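Local coordinates for macrolide 2'-phosphotransferase MphH (Brachybacterium faecium, PDB 5UXD), which probably confers macrolide resistance by transferring a phosphate to the drug's 2'-hydroxyl, and holds azithromycin in this crystal, at residues A[5-10]-A[24-29]; A[117-122]-A[241-246]; A[166-171]-A[288-293]. All blocks are in the same frame, centred on the assembly; numbering follows the deposited sequence. Where two conformers were deposited one is given.

Contact 1: residues A[5-10]-A[24-29]; sequences EDLDAL and GTLRTE
Leu7 and Leu26 meet with no ring or amide plane between them; no flat group takes part, and the touching groups are all aliphatic carbons of branched side chains. CD1 of Leu7 sits 3.7 Å from CB of Leu26 and also brushes CD1 of the same residue at 4.0 Å. These two side chains run past each other in opposite directions. Leu7 has its CG anti to the backbone N (chi1 174°), and although its CB does not point at the strand, this rotation carries the branch across to it. One helical turn later Leu10 has its CB directed toward the strand. Its CD1 meets two neighbouring methyls of the strand, 3.8 Å from CD2 of Leu26 and 4.0 Å from CG2 of Thr28, crossing both side chains at a slant.

The contact lays the first turn of helix 7-16 on one face of strand 26-29, part of the antiparallel sheet of the N-terminal lobe in this kinase-like fold. Strand alternation puts Leu26 and Thr28 on the helix side and turns Arg27 away. Pro4 packs on Leu10, Leu26 and Thr28, closing the same small apolar cluster. Thr28 is its polar border: CG2 faces Leu10, while OG1 hydrogen-bonds to OE2 of Glu30, a residue that binds GDP in another crystal of this protein. Asp6, at the N-cap position, makes no capping bond with its side chain; its OD1 instead forms a salt bridge with NH1 of Arg36 on the neighbouring strand 35-42. The chemistry is thus divided: helix and strand adhere through aliphatic carbons, methyls and one methylene, and the charged tie from the helix start goes to the next strand, 35-42.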
ATOM      1  N   GLU A   5      10.744  27.841  -2.280  1.00 24.24           N
ATOM      2  CA  GLU A   5      10.790  29.299  -2.231  1.00 19.58           C
ATOM      3  C   GLU A   5       9.945  29.868  -1.101  1.00 26.35           C
ATOM      4  O   GLU A   5      10.221  30.978  -0.632  1.00 20.22           O
ATOM      5  CB  GLU A   5      10.318  29.891  -3.555  1.00 21.78           C
ATOM      6  CG  GLU A   5      11.291  29.716  -4.692  1.00 23.86           C
ATOM      7  CD  GLU A   5      10.688  30.124  -6.014  1.00 20.06           C
ATOM      8  OE1 GLU A   5      10.386  31.322  -6.189  1.00 20.12           O
ATOM      9  OE2 GLU A   5      10.514  29.238  -6.872  1.00 22.02           O
ATOM     10  N   ASP A   6       8.905  29.152  -0.668  1.00 21.71           N
ATOM     11  CA  ASP A   6       8.116  29.558   0.501  1.00 24.26           C
ATOM     12  C   ASP A   6       8.653  28.957   1.804  1.00 26.08           C
ATOM     13  O   ASP A   6       7.897  28.487   2.662  1.00 22.32           O
ATOM     14  CB  ASP A   6       6.652  29.190   0.286  1.00 26.40           C
ATOM     15  CG  ASP A   6       6.433  27.694   0.132  1.00 33.79           C
ATOM     16  OD1 ASP A   6       5.333  27.226   0.480  1.00 29.98           O
ATOM     17  OD2 ASP A   6       7.352  26.982  -0.332  1.00 29.15           O
ATOM     18  N   LEU A   7       9.977  28.989   1.976  1.00 22.19           N
ATOM     19  CA  LEU A   7      10.596  28.439   3.179  1.00 21.29           C
ATOM     20  C   LEU A   7      10.030  29.069   4.444  1.00 26.50           C
ATOM     21  O   LEU A   7       9.749  28.361   5.419  1.00 23.33           O
ATOM     22  CB  LEU A   7      12.112  28.627   3.115  1.00 23.07           C
ATOM     23  CG  LEU A   7      12.897  28.230   4.365  1.00 22.13           C
ATOM     24  CD1 LEU A   7      12.637  26.771   4.718  1.00 23.07           C
ATOM     25  CD2 LEU A   7      14.395  28.471   4.146  1.00 30.99           C
ATOM     26  N   ASP A   8       9.841  30.396   4.443  1.00 23.35           N
ATOM     27  CA  ASP A   8       9.403  31.084   5.655  1.00 26.74           C
ATOM     28  C   ASP A   8       7.992  30.676   6.044  1.00 21.24           C
ATOM     29  O   ASP A   8       7.703  30.471   7.230  1.00 21.20           O
ATOM     30  CB  ASP A   8       9.475  32.602   5.465  1.00 35.38           C
ATOM     31  CG  ASP A   8      10.831  33.168   5.814  1.00 43.49           C
ATOM     32  OD1 ASP A   8      11.735  32.392   6.183  1.00 42.05           O
ATOM     33  OD2 ASP A   8      10.995  34.399   5.711  1.00 55.74           O
ATOM     34  N   ALA A   9       7.098  30.562   5.063  1.00 22.04           N
ATOM     35  CA  ALA A   9       5.743  30.108   5.359  1.00 24.92           C
ATOM     36  C   ALA A   9       5.741  28.692   5.936  1.00 30.63           C
ATOM     37  O   ALA A   9       4.948  28.388   6.835  1.00 20.33           O
ATOM     38  CB  ALA A   9       4.879  30.184   4.099  1.00 28.51           C
ATOM     39  N   LEU A  10       6.620  27.811   5.439  1.00 21.45           N
ATOM     40  CA  LEU A  10       6.644  26.434   5.941  1.00 21.65           C
ATOM     41  C   LEU A  10       7.210  26.374   7.356  1.00 22.71           C
ATOM     42  O   LEU A  10       6.724  25.608   8.200  1.00 19.42           O
ATOM     43  CB  LEU A  10       7.462  25.544   5.006  1.00 18.90           C
ATOM     44  CG  LEU A  10       6.846  25.202   3.650  1.00 15.97           C
ATOM     45  CD1 LEU A  10       7.935  24.727   2.682  1.00 27.06           C
ATOM     46  CD2 LEU A  10       5.762  24.123   3.806  1.00 21.02           C
ATOM     47  N   GLY A  24      17.654  25.652   6.818  1.00 23.16           N
ATOM     48  CA  GLY A  24      18.721  25.291   5.908  1.00 27.62           C
ATOM     49  C   GLY A  24      18.634  23.869   5.400  1.00 26.92           C
ATOM     50  O   GLY A  24      19.211  23.557   4.353  1.00 24.66           O
ATOM     51  N   THR A  25      17.920  23.002   6.113  1.00 24.48           N
ATOM     52  CA  THR A  25      17.787  21.603   5.752  1.00 25.12           C
ATOM     53  C   THR A  25      16.473  21.292   5.053  1.00 18.91           C
ATOM     54  O   THR A  25      16.239  20.130   4.709  1.00 20.46           O
ATOM     55  CB  THR A  25      17.901  20.717   7.002  1.00 22.58           C
ATOM     56  OG1 THR A  25      16.713  20.859   7.793  1.00 20.20           O
ATOM     57  CG2 THR A  25      19.101  21.104   7.832  1.00 25.35           C
ATOM     58  N   LEU A  26      15.600  22.277   4.847  1.00 20.96           N
ATOM     59  CA  LEU A  26      14.246  21.971   4.405  1.00 19.51           C
ATOM     60  C   LEU A  26      14.219  21.707   2.905  1.00 26.94           C
ATOM     61  O   LEU A  26      14.797  22.466   2.124  1.00 24.94           O
ATOM     62  CB  LEU A  26      13.292  23.107   4.759  1.00 26.11           C
ATOM     63  CG  LEU A  26      11.855  22.611   4.873  1.00 32.03           C
ATOM     64  CD1 LEU A  26      11.159  23.286   6.036  1.00 28.85           C
ATOM     65  CD2 LEU A  26      11.109  22.843   3.567  1.00 23.93           C
ATOM     66  N   ARG A  27      13.564  20.610   2.512  1.00 17.26           N
ATOM     67  CA  ARG A  27      13.356  20.244   1.120  1.00 19.90           C
ATOM     68  C   ARG A  27      11.897  19.843   0.947  1.00 27.94           C
ATOM     69  O   ARG A  27      11.225  19.475   1.910  1.00 20.36           O
ATOM     70  CB  ARG A  27      14.275  19.087   0.689  1.00 29.58           C
ATOM     71  CG  ARG A  27      15.760  19.419   0.729  1.00 45.49           C
ATOM     72  CD  ARG A  27      16.612  18.259   0.210  1.00 60.71           C
ATOM     73  NE  ARG A  27      17.368  18.625  -0.989  1.00 71.34           N
ATOM     74  CZ  ARG A  27      18.651  18.977  -0.989  1.00 76.55           C
ATOM     75  NH1 ARG A  27      19.335  19.013   0.151  1.00 68.37           N
ATOM     76  NH2 ARG A  27      19.254  19.298  -2.129  1.00 75.33           N
ATOM     77  N   THR A  28      11.396  19.924  -0.283  1.00 23.69           N
ATOM     78  CA  THR A  28      10.010  19.551  -0.533  1.00 26.00           C
ATOM     79  C   THR A  28       9.915  18.578  -1.697  1.00 36.51           C
ATOM     80  O   THR A  28      10.728  18.610  -2.626  1.00 28.76           O
ATOM     81  CB  THR A  28       9.110  20.768  -0.825  1.00 28.25           C
ATOM     82  OG1 THR A  28       9.620  21.492  -1.948  1.00 32.26           O
ATOM     83  CG2 THR A  28       9.014  21.690   0.393  1.00 23.77           C
ATOM     84  N   GLU A  29       8.911  17.705  -1.616  1.00 25.72           N
ATOM     85  CA  GLU A  29       8.429  16.909  -2.737  1.00 33.95           C
ATOM     86  C   GLU A  29       7.058  17.450  -3.129  1.00 38.13           C
ATOM     87  O   GLU A  29       6.107  17.372  -2.340  1.00 37.01           O
ATOM     88  CB  GLU A  29       8.340  15.428  -2.365  1.00 24.08           C
ATOM     89  CG  GLU A  29       7.718  14.575  -3.446  1.00 33.70           C
ATOM     90  CD  GLU A  29       8.578  14.514  -4.691  1.00 47.64           C
ATOM     91  OE1 GLU A  29       9.610  13.810  -4.663  1.00 53.85           O
ATOM     92  OE2 GLU A  29       8.225  15.180  -5.691  1.00 51.23           O
TER

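Contact 2: residues A[117-122]-A[241-246]; sequences ASTVYA and FEVALQ
The carbonyl oxygen of Ala122 is approached from Ala244 by two carbons at once. CA of Ala244 comes within 3.4 Å of Ala122 O in a CA-H...O contact, bent to 139° at the hydrogen, and Ala244 CB lies 3.6 Å from that oxygen. This is close helix-helix packing through alanines, here between the first turn of helix 119-133 and the middle of helix 238-250 in the helical C-terminal lobe of the kinase-like fold. With nothing larger than a methyl at either position, the backbones come so near that the CA atoms of Ala122 and Ala244 are only 4.5 Å apart.

Val243 fills the flank of this approach. Its CG1, set anti to the backbone N (chi1 164°), reaches CB of Ala122 at 3.8 Å and comes within 4.0 Å of Thr119 O, while its CG2 comes more loosely toward CG2 of Thr119 at the outer margin. His232 of helix 230-235 packs on both Ala122 and Ala244, bringing in a third helix, while Ile240 of helix 238-250 itself touches Thr119 and Ala122.

The start of helix 119-133 is fixed by Ser118 at its N-cap, whose OG also bonds to OE2 of Glu209 and accepts Tyr121 N at 3.0 Å, almost straight at 175°.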
ATOM      1  N   ALA A 117      14.643 -12.227  -5.415  1.00 15.39           N
ATOM      2  CA  ALA A 117      15.118 -13.589  -5.198  1.00 23.64           C
ATOM      3  C   ALA A 117      15.873 -13.748  -3.874  1.00 16.97           C
ATOM      4  O   ALA A 117      16.395 -14.835  -3.602  1.00 16.35           O
ATOM      5  CB  ALA A 117      16.002 -14.038  -6.372  1.00 17.91           C
ATOM      6  N   SER A 118      15.914 -12.700  -3.041  1.00 17.08           N
ATOM      7  CA  SER A 118      16.609 -12.755  -1.756  1.00 16.83           C
ATOM      8  C   SER A 118      15.847 -13.613  -0.751  1.00 22.37           C
ATOM      9  O   SER A 118      14.662 -13.388  -0.511  1.00 18.67           O
ATOM     10  CB  SER A 118      16.777 -11.344  -1.192  1.00 17.87           C
ATOM     11  OG  SER A 118      17.094 -11.370   0.192  1.00 17.16           O
ATOM     12  N   THR A 119      16.534 -14.583  -0.138  1.00 17.29           N
ATOM     13  CA  THR A 119      15.897 -15.317   0.959  1.00 22.45           C
ATOM     14  C   THR A 119      15.749 -14.455   2.207  1.00 19.48           C
ATOM     15  O   THR A 119      14.823 -14.669   3.000  1.00 17.69           O
ATOM     16  CB  THR A 119      16.699 -16.561   1.312  1.00 17.95           C
ATOM     17  OG1 THR A 119      18.076 -16.201   1.454  1.00 23.44           O
ATOM     18  CG2 THR A 119      16.561 -17.621   0.226  1.00 15.40           C
ATOM     19  N   VAL A 120      16.650 -13.495   2.411  1.00 20.51           N
ATOM     20  CA  VAL A 120      16.549 -12.623   3.584  1.00 17.96           C
ATOM     21  C   VAL A 120      15.274 -11.793   3.519  1.00 16.05           C
ATOM     22  O   VAL A 120      14.513 -11.722   4.492  1.00 18.49           O
ATOM     23  CB  VAL A 120      17.802 -11.739   3.711  1.00 26.52           C
ATOM     24  CG1 VAL A 120      17.593 -10.675   4.772  1.00 19.81           C
ATOM     25  CG2 VAL A 120      19.010 -12.594   4.072  1.00 24.61           C
ATOM     26  N   TYR A 121      15.007 -11.165   2.366  1.00 16.35           N
ATOM     27  CA  TYR A 121      13.782 -10.380   2.212  1.00 15.79           C
ATOM     28  C   TYR A 121      12.542 -11.260   2.315  1.00 13.82           C
ATOM     29  O   TYR A 121      11.533 -10.861   2.914  1.00 15.92           O
ATOM     30  CB  TYR A 121      13.783  -9.636   0.873  1.00 17.88           C
ATOM     31  CG  TYR A 121      12.609  -8.689   0.721  1.00 20.91           C
ATOM     32  CD1 TYR A 121      12.679  -7.393   1.215  1.00 16.95           C
ATOM     33  CD2 TYR A 121      11.426  -9.097   0.094  1.00 23.30           C
ATOM     34  CE1 TYR A 121      11.619  -6.519   1.089  1.00 21.44           C
ATOM     35  CE2 TYR A 121      10.354  -8.230  -0.031  1.00 22.24           C
ATOM     36  CZ  TYR A 121      10.465  -6.936   0.466  1.00 23.66           C
ATOM     37  OH  TYR A 121       9.418  -6.054   0.348  1.00 27.30           O
ATOM     38  N   ALA A 122      12.583 -12.440   1.698  1.00 14.99           N
ATOM     39  CA  ALA A 122      11.455 -13.367   1.770  1.00 13.40           C
ATOM     40  C   ALA A 122      11.110 -13.697   3.219  1.00 13.17           C
ATOM     41  O   ALA A 122       9.937 -13.639   3.614  1.00 15.02           O
ATOM     42  CB  ALA A 122      11.768 -14.646   0.980  1.00 15.72           C
ATOM     43  N   PHE A 241       9.232 -17.568  -2.920  1.00 16.27           N
ATOM     44  CA  PHE A 241       7.905 -17.377  -2.333  1.00 14.70           C
ATOM     45  C   PHE A 241       7.629 -18.426  -1.258  1.00 21.12           C
ATOM     46  O   PHE A 241       7.010 -18.124  -0.229  1.00 16.59           O
ATOM     47  CB  PHE A 241       6.814 -17.413  -3.408  1.00 13.18           C
ATOM     48  CG  PHE A 241       5.422 -17.090  -2.867  1.00 16.94           C
ATOM     49  CD1 PHE A 241       5.156 -15.843  -2.349  1.00 16.98           C
ATOM     50  CD2 PHE A 241       4.400 -18.050  -2.872  1.00 19.16           C
ATOM     51  CE1 PHE A 241       3.901 -15.525  -1.845  1.00 14.75           C
ATOM     52  CE2 PHE A 241       3.115 -17.742  -2.366  1.00 13.75           C
ATOM     53  CZ  PHE A 241       2.878 -16.477  -1.852  1.00 14.52           C
ATOM     54  N   GLU A 242       8.101 -19.664  -1.463  1.00 16.51           N
ATOM     55  CA  GLU A 242       7.877 -20.693  -0.452  1.00 18.47           C
ATOM     56  C   GLU A 242       8.616 -20.375   0.850  1.00 19.11           C
ATOM     57  O   GLU A 242       8.111 -20.678   1.935  1.00 18.29           O
ATOM     58  CB  GLU A 242       8.275 -22.069  -1.001  1.00 18.66           C
ATOM     59  CG  GLU A 242       8.199 -23.212   0.017  1.00 33.20           C
ATOM     60  CD  GLU A 242       6.867 -23.268   0.764  1.00 48.21           C
ATOM     61  OE1 GLU A 242       6.885 -23.437   2.005  1.00 40.73           O
ATOM     62  OE2 GLU A 242       5.805 -23.145   0.113  1.00 43.30           O
ATOM     63  N   VAL A 243       9.813 -19.775   0.766  1.00 17.47           N
ATOM     64  CA  VAL A 243      10.512 -19.319   1.972  1.00 18.64           C
ATOM     65  C   VAL A 243       9.673 -18.275   2.712  1.00 17.44           C
ATOM     66  O   VAL A 243       9.592 -18.274   3.950  1.00 16.16           O
ATOM     67  CB  VAL A 243      11.903 -18.758   1.602  1.00 18.54           C
ATOM     68  CG1 VAL A 243      12.489 -17.925   2.745  1.00 17.28           C
ATOM     69  CG2 VAL A 243      12.877 -19.883   1.225  1.00 19.44           C
ATOM     70  N   ALA A 244       9.038 -17.364   1.966  1.00 17.16           N
ATOM     71  CA  ALA A 244       8.142 -16.376   2.564  1.00 15.28           C
ATOM     72  C   ALA A 244       6.942 -17.035   3.230  1.00 14.19           C
ATOM     73  O   ALA A 244       6.545 -16.642   4.332  1.00 14.88           O
ATOM     74  CB  ALA A 244       7.668 -15.389   1.496  1.00 14.09           C
ATOM     75  N   LEU A 245       6.344 -18.027   2.564  1.00 18.00           N
ATOM     76  CA  LEU A 245       5.222 -18.759   3.145  1.00 13.18           C
ATOM     77  C   LEU A 245       5.612 -19.490   4.424  1.00 20.54           C
ATOM     78  O   LEU A 245       4.801 -19.601   5.354  1.00 17.95           O
ATOM     79  CB  LEU A 245       4.680 -19.754   2.120  1.00 18.19           C
ATOM     80  CG  LEU A 245       3.862 -19.182   0.974  1.00 18.07           C
ATOM     81  CD1 LEU A 245       3.509 -20.325   0.001  1.00 21.21           C
ATOM     82  CD2 LEU A 245       2.600 -18.538   1.528  1.00 21.31           C
ATOM     83  N   GLN A 246       6.822 -20.054   4.472  1.00 18.96           N
ATOM     84  CA  GLN A 246       7.264 -20.755   5.678  1.00 17.81           C
ATOM     85  C   GLN A 246       7.408 -19.791   6.850  1.00 24.88           C
ATOM     86  O   GLN A 246       6.942 -20.071   7.961  1.00 21.18           O
ATOM     87  CB  GLN A 246       8.589 -21.475   5.403  1.00 19.93           C
ATOM     88  CG  GLN A 246       9.299 -21.974   6.647  1.00 27.76           C
ATOM     89  CD  GLN A 246       8.688 -23.262   7.158  1.00 28.39           C
ATOM     90  OE1 GLN A 246       8.045 -23.987   6.400  1.00 34.69           O
ATOM     91  NE2 GLN A 246       8.886 -23.556   8.444  1.00 29.87           N
TER

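Contact 3: residues A[166-171]-A[288-293]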
ATOM      1  N   ALA A 166     -20.144  -3.900 -17.278  1.00 27.98           N
ATOM      2  CA  ALA A 166     -21.286  -3.121 -17.739  1.00 25.35           C
ATOM      3  C   ALA A 166     -20.884  -1.771 -18.316  1.00 32.35           C
ATOM      4  O   ALA A 166     -21.635  -1.208 -19.118  1.00 35.06           O
ATOM      5  CB  ALA A 166     -22.281  -2.909 -16.596  1.00 28.65           C
ATOM      6  N   GLU A 167     -19.728  -1.235 -17.925  1.00 25.30           N
ATOM      7  CA  GLU A 167     -19.290   0.063 -18.409  1.00 26.69           C
ATOM      8  C   GLU A 167     -18.162  -0.004 -19.427  1.00 28.18           C
ATOM      9  O   GLU A 167     -17.954   0.977 -20.147  1.00 23.70           O
ATOM     10  CB  GLU A 167     -18.843   0.942 -17.234  1.00 26.80           C
ATOM     11  CG  GLU A 167     -19.966   1.313 -16.288  1.00 32.24           C
ATOM     12  CD  GLU A 167     -20.778   2.470 -16.818  1.00 47.16           C
ATOM     13  OE1 GLU A 167     -20.202   3.295 -17.565  1.00 40.69           O
ATOM     14  OE2 GLU A 167     -21.978   2.560 -16.489  1.00 52.06           O
ATOM     15  N   PHE A 168     -17.450  -1.129 -19.517  1.00 23.24           N
ATOM     16  CA  PHE A 168     -16.296  -1.274 -20.393  1.00 25.76           C
ATOM     17  C   PHE A 168     -16.412  -2.543 -21.223  1.00 30.25           C
ATOM     18  O   PHE A 168     -16.955  -3.550 -20.769  1.00 26.85           O
ATOM     19  CB  PHE A 168     -14.978  -1.377 -19.614  1.00 22.22           C
ATOM     20  CG  PHE A 168     -14.600  -0.145 -18.856  1.00 23.49           C
ATOM     21  CD1 PHE A 168     -15.081   0.064 -17.574  1.00 20.66           C
ATOM     22  CD2 PHE A 168     -13.726   0.782 -19.401  1.00 26.29           C
ATOM     23  CE1 PHE A 168     -14.728   1.178 -16.858  1.00 21.11           C
ATOM     24  CE2 PHE A 168     -13.361   1.905 -18.685  1.00 24.92           C
ATOM     25  CZ  PHE A 168     -13.862   2.107 -17.413  1.00 25.28           C
ATOM     26  N   GLU A 169     -15.866  -2.495 -22.437  1.00 23.82           N
ATOM     27  CA  GLU A 169     -15.652  -3.715 -23.200  0.53 27.36           C
ATOM     28  C   GLU A 169     -14.485  -4.485 -22.596  1.00 23.94           C
ATOM     29  O   GLU A 169     -13.415  -3.917 -22.350  1.00 23.09           O
ATOM     30  CB  GLU A 169     -15.371  -3.384 -24.665  0.53 30.94           C
ATOM     31  CG  GLU A 169     -15.902  -4.406 -25.657  0.53 34.83           C
ATOM     32  CD  GLU A 169     -17.412  -4.483 -25.660  0.53 31.06           C
ATOM     33  OE1 GLU A 169     -17.953  -5.566 -25.356  0.53 38.45           O
ATOM     34  OE2 GLU A 169     -18.058  -3.459 -25.966  0.53 38.83           O
ATOM     35  N   ILE A 170     -14.689  -5.773 -22.328  1.00 22.98           N
ATOM     36  CA  ILE A 170     -13.638  -6.624 -21.775  1.00 18.20           C
ATOM     37  C   ILE A 170     -13.331  -7.718 -22.786  1.00 24.16           C
ATOM     38  O   ILE A 170     -14.240  -8.418 -23.247  1.00 28.88           O
ATOM     39  CB  ILE A 170     -14.031  -7.230 -20.416  1.00 23.03           C
ATOM     40  CG1 ILE A 170     -14.386  -6.122 -19.417  1.00 21.37           C
ATOM     41  CG2 ILE A 170     -12.894  -8.121 -19.880  1.00 16.93           C
ATOM     42  CD1 ILE A 170     -14.845  -6.641 -18.071  1.00 22.42           C
ATOM     43  N   ALA A 171     -12.056  -7.855 -23.135  1.00 22.69           N
ATOM     44  CA  ALA A 171     -11.645  -8.893 -24.070  1.00 25.92           C
ATOM     45  C   ALA A 171     -12.102 -10.246 -23.544  1.00 25.20           C
ATOM     46  O   ALA A 171     -11.933 -10.523 -22.349  1.00 23.77           O
ATOM     47  CB  ALA A 171     -10.126  -8.879 -24.248  1.00 27.02           C
ATOM     48  N   GLU A 288      -9.998   6.014 -20.307  1.00 20.14           N
ATOM     49  CA  GLU A 288      -9.260   5.575 -21.487  1.00 21.22           C
ATOM     50  C   GLU A 288      -8.158   4.588 -21.119  1.00 17.07           C
ATOM     51  O   GLU A 288      -7.933   3.601 -21.831  1.00 24.35           O
ATOM     52  CB  GLU A 288      -8.672   6.777 -22.226  1.00 22.53           C
ATOM     53  CG  GLU A 288      -9.652   7.417 -23.185  1.00 29.22           C
ATOM     54  CD  GLU A 288     -10.312   6.388 -24.075  1.00 35.38           C
ATOM     55  OE1 GLU A 288      -9.582   5.647 -24.765  1.00 33.80           O
ATOM     56  OE2 GLU A 288     -11.555   6.305 -24.071  1.00 38.54           O
ATOM     57  N   ALA A 289      -7.448   4.844 -20.019  1.00 20.85           N
ATOM     58  CA  ALA A 289      -6.382   3.935 -19.614  1.00 22.41           C
ATOM     59  C   ALA A 289      -6.943   2.596 -19.146  1.00 20.44           C
ATOM     60  O   ALA A 289      -6.394   1.536 -19.480  1.00 21.58           O
ATOM     61  CB  ALA A 289      -5.531   4.575 -18.516  1.00 26.97           C
ATOM     62  N   ALA A 290      -8.037   2.618 -18.380  1.00 29.28           N
ATOM     63  CA  ALA A 290      -8.667   1.369 -17.959  1.00 22.44           C
ATOM     64  C   ALA A 290      -9.193   0.586 -19.155  1.00 23.40           C
ATOM     65  O   ALA A 290      -9.058  -0.642 -19.212  1.00 22.42           O
ATOM     66  CB  ALA A 290      -9.797   1.652 -16.967  1.00 21.09           C
ATOM     67  N   ALA A 291      -9.779   1.284 -20.130  1.00 20.84           N
ATOM     68  CA  ALA A 291     -10.314   0.604 -21.309  1.00 22.04           C
ATOM     69  C   ALA A 291      -9.215  -0.098 -22.102  1.00 22.79           C
ATOM     70  O   ALA A 291      -9.425  -1.199 -22.625  1.00 20.14           O
ATOM     71  CB  ALA A 291     -11.061   1.601 -22.194  1.00 21.91           C
ATOM     72  N   ALA A 292      -8.032   0.519 -22.206  1.00 20.18           N
ATOM     73  CA  ALA A 292      -6.943  -0.130 -22.929  1.00 22.40           C
ATOM     74  C   ALA A 292      -6.450  -1.383 -22.214  1.00 24.87           C
ATOM     75  O   ALA A 292      -6.037  -2.344 -22.873  1.00 25.11           O
ATOM     76  CB  ALA A 292      -5.786   0.843 -23.135  1.00 27.82           C
ATOM     77  N   ALA A 293      -6.477  -1.391 -20.879  1.00 23.08           N
ATOM     78  CA  ALA A 293      -6.064  -2.570 -20.116  1.00 26.52           C
ATOM     79  C   ALA A 293      -7.104  -3.683 -20.165  1.00 23.39           C
ATOM     80  O   ALA A 293      -6.740  -4.863 -20.151  1.00 21.21           O
ATOM     81  CB  ALA A 293      -5.789  -2.194 -18.659  1.00 21.55           C
TER
HETATM   82  O   HOH W   1     -12.224  -1.544 -22.857  1.00 29.11           O
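Phe168 carries this contact, pushing its ring from the loop after helix 150-167 against Ala290 and Ala291 of helix 284-294. CG stands anti to the carbonyl carbon (chi1 -66°), which sends the ring toward the helix, where one side of it meets two successive residues. CB of Ala291 lies at the ring edge, in its plane, 3.9 Å from CD2. Ala290 approaches differently: its CB comes in at a slant, 4.0 Å from CE2, and the backbone N of Ala291 takes a similarly oblique line to that same ring carbon. The ring therefore beds against the helix backbone as well as its methyls, which the small alanines make possible.

Arg287, one turn back along the helix, makes a cation-pi interaction with Phe168 and a salt bridge with OE1 of Glu167, gripping two consecutive residues of the incoming chain. Beyond the ring a water spans the gap, donating to the backbone oxygen of Glu169 at 2.7 Å and to that of Ala291 at 2.8 Å. Farther on, Ala171 is joined to Leu294 by a backbone hydrogen bond.

Ala290 also touches Tyr274 of helix 270-281, which lines one of the two azithromycin sites; this places the contact next to a residue of that pocket, with Ala290's side chain about 7 Å from the azithromycin bound there. Chemically it is a mixed seam: the buried ring provides the apolar fit, and the water donates to both carbonyl oxygens, bridging two acceptors that cannot bond each other directly.

In the fold
From the N terminus, contact 1 closes first: a short loop of 13 residues folds helix 7-16 back onto strand 26-29 in the sheet-containing N-terminal lobe. It is complete before the other two begin. Residues 117-122 then open contact 2 and residues 166-171 open contact 3; 241-246 closes the former and 288-293 the latter, so these two long loops cross. Both lie in the helical C-terminal lobe, their centres 35 Å apart, contact 2 binding helix 119-133 to helix 238-250 and contact 3 joining the loop that follows helix 150-167 to helix 284-294 near the chain terminus. None touches another; contact 1 stands about 41 and 42 Å away, centre to centre.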